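Local coordinates for glycoprotein E (Human herpesvirus 1, PDB 2GIY) that forms, with glycoprotein I, a viral receptor for the Fc part of host IgG and is required for cell-to-cell spread of the virus in epithelial cells, at residues A[63-67]-A[68-72]. Numbering follows the deposited sequence.
Sequences MRIYE and SCLYH
Tyr66 and Cys69 meet where the strand 63-66 passes into the helix 67-71 through an inverse gamma turn centred on Tyr66: Tyr66 O accepts weak hydrogen bonds from Cys69 N (3.0 Å) and Leu70 N, and Leu70 N also donates to Glu67 O at 3.1 Å. The CB atoms of Tyr66 and Cys69 lie 3.6 Å apart. Cys69 SG turns back beside its own backbone N (chi1 -82°), which sets the sulfur at the edge of the Tyr66 ring, near its plane and 5.2 Å from the ring centroid; the same sulfur forms the disulfide with Cys78, and the phenol OH bonds to Asp83. On the inner side, Ile65 CG2 loosely approaches Leu70 CD1, and both side chains pack on Leu147. The Glu67 side chain is extended, CG anti to the backbone N (chi1 179°); Glu67 CG comes within 4.2 Å of Tyr71 CE1, and Glu67 O lies 3.3 Å from Tyr71 CD1. One water joins the two side-chain ends, 2.6 Å from Glu67 OE2, to which it donates, and 2.6 Å from Tyr71 OH. Glu67 OE2 also takes a bond from Trp159 NE1, while OE1 forms a salt bridge with Arg14 of the second subunit, so both carboxylate oxygens are engaged. Within this C-terminal, Ig V-like domain of the ectodomain, the arrangement is a strand-to-helix junction with a short, weakly bonded helical turn, linked by the Cys69-Cys78 disulfide to the helix 76-79 and packed against the main sheet.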
loop_
_atom_site.group_PDB
_atom_site.type_symbol
_atom_site.label_atom_id
_atom_site.label_comp_id
_atom_site.label_asym_id
_atom_site.label_seq_id
_atom_site.Cartn_x
_atom_site.Cartn_y
_atom_site.Cartn_z
ATOM N N MET A 63 3.976 -8.732 -18.599
ATOM C CA MET A 63 5.023 -9.011 -17.630
ATOM C C MET A 63 4.333 -9.513 -16.377
ATOM O O MET A 63 3.244 -9.058 -16.045
ATOM C CB MET A 63 5.818 -7.740 -17.312
ATOM C CG MET A 63 6.735 -7.287 -18.438
ATOM S SD MET A 63 7.999 -8.527 -18.785
ATOM C CE MET A 63 8.910 -8.489 -17.263
ATOM N N ARG A 64 4.957 -10.458 -15.688
ATOM C CA ARG A 64 4.378 -10.986 -14.468
ATOM C C ARG A 64 5.325 -10.774 -13.298
ATOM O O ARG A 64 6.479 -11.193 -13.340
ATOM C CB ARG A 64 4.055 -12.468 -14.644
ATOM C CG ARG A 64 3.116 -12.705 -15.810
ATOM C CD ARG A 64 2.449 -14.055 -15.755
ATOM N NE ARG A 64 1.533 -14.221 -16.881
ATOM C CZ ARG A 64 0.658 -15.214 -16.995
ATOM N NH1 ARG A 64 0.577 -16.138 -16.047
ATOM N NH2 ARG A 64 -0.133 -15.284 -18.058
ATOM N N ILE A 65 4.827 -10.102 -12.265
ATOM C CA ILE A 65 5.612 -9.820 -11.072
ATOM C C ILE A 65 5.270 -10.854 -10.001
ATOM O O ILE A 65 4.119 -10.955 -9.581
ATOM C CB ILE A 65 5.301 -8.388 -10.528
ATOM C CG1 ILE A 65 5.675 -7.338 -11.581
ATOM C CG2 ILE A 65 6.073 -8.135 -9.235
ATOM C CD1 ILE A 65 5.162 -5.935 -11.277
ATOM N N TYR A 66 6.263 -11.637 -9.587
ATOM C CA TYR A 66 6.059 -12.650 -8.558
ATOM C C TYR A 66 6.246 -11.960 -7.200
ATOM O O TYR A 66 7.350 -11.916 -6.666
ATOM C CB TYR A 66 7.089 -13.779 -8.706
ATOM C CG TYR A 66 6.912 -14.694 -9.915
ATOM C CD1 TYR A 66 5.949 -14.439 -10.894
ATOM C CD2 TYR A 66 7.726 -15.815 -10.073
ATOM C CE1 TYR A 66 5.805 -15.291 -12.011
ATOM C CE2 TYR A 66 7.592 -16.665 -11.175
ATOM C CZ TYR A 66 6.637 -16.400 -12.133
ATOM O OH TYR A 66 6.526 -17.249 -13.215
ATOM N N GLU A 67 5.161 -11.433 -6.636
ATOM C CA GLU A 67 5.247 -10.716 -5.366
ATOM C C GLU A 67 5.959 -11.438 -4.222
ATOM O O GLU A 67 6.823 -10.853 -3.568
ATOM C CB GLU A 67 3.850 -10.283 -4.907
ATOM C CG GLU A 67 3.852 -9.555 -3.565
ATOM C CD GLU A 67 2.510 -8.933 -3.241
ATOM O OE1 GLU A 67 1.481 -9.595 -3.473
ATOM O OE2 GLU A 67 2.486 -7.785 -2.747
ATOM N N SER A 68 5.603 -12.695 -3.972
ATOM C CA SER A 68 6.228 -13.447 -2.886
ATOM C C SER A 68 7.731 -13.572 -3.092
ATOM O O SER A 68 8.497 -13.589 -2.129
ATOM C CB SER A 68 5.614 -14.843 -2.774
ATOM O OG SER A 68 5.864 -15.604 -3.942
ATOM N N CYS A 69 8.144 -13.660 -4.353
ATOM C CA CYS A 69 9.555 -13.784 -4.693
ATOM C C CYS A 69 10.392 -12.563 -4.321
ATOM O O CYS A 69 11.585 -12.683 -4.047
ATOM C CB CYS A 69 9.708 -14.054 -6.185
ATOM S SG CYS A 69 9.465 -15.798 -6.638
ATOM N N LEU A 70 9.773 -11.388 -4.326
ATOM C CA LEU A 70 10.499 -10.174 -3.978
ATOM C C LEU A 70 11.110 -10.301 -2.584
ATOM O O LEU A 70 12.192 -9.774 -2.324
ATOM C CB LEU A 70 9.558 -8.962 -4.027
ATOM C CG LEU A 70 8.812 -8.721 -5.345
ATOM C CD1 LEU A 70 7.936 -7.479 -5.214
ATOM C CD2 LEU A 70 9.809 -8.544 -6.487
ATOM N N TYR A 71 10.423 -11.016 -1.695
ATOM C CA TYR A 71 10.901 -11.189 -0.326
ATOM C C TYR A 71 11.970 -12.261 -0.159
ATOM O O TYR A 71 12.702 -12.256 0.831
ATOM C CB TYR A 71 9.724 -11.476 0.610
ATOM C CG TYR A 71 8.661 -10.409 0.565
ATOM C CD1 TYR A 71 7.625 -10.468 -0.364
ATOM C CD2 TYR A 71 8.718 -9.309 1.418
ATOM C CE1 TYR A 71 6.673 -9.455 -0.446
ATOM C CE2 TYR A 71 7.774 -8.293 1.344
ATOM C CZ TYR A 71 6.758 -8.369 0.412
ATOM O OH TYR A 71 5.845 -7.344 0.326
ATOM N N HIS A 72 12.054 -13.181 -1.116
ATOM C CA HIS A 72 13.060 -14.243 -1.085
ATOM C C HIS A 72 13.471 -14.575 -2.519
ATOM O O HIS A 72 13.206 -15.666 -3.025
ATOM C CB HIS A 72 12.519 -15.488 -0.367
ATOM C CG HIS A 72 11.124 -15.864 -0.758
ATOM N ND1 HIS A 72 10.799 -16.323 -2.017
ATOM C CD2 HIS A 72 9.970 -15.865 -0.048
ATOM C CE1 HIS A 72 9.505 -16.592 -2.066
ATOM N NE2 HIS A 72 8.980 -16.324 -0.883
HETATM O O HOH W 1 3.313 -7.360 -0.338
#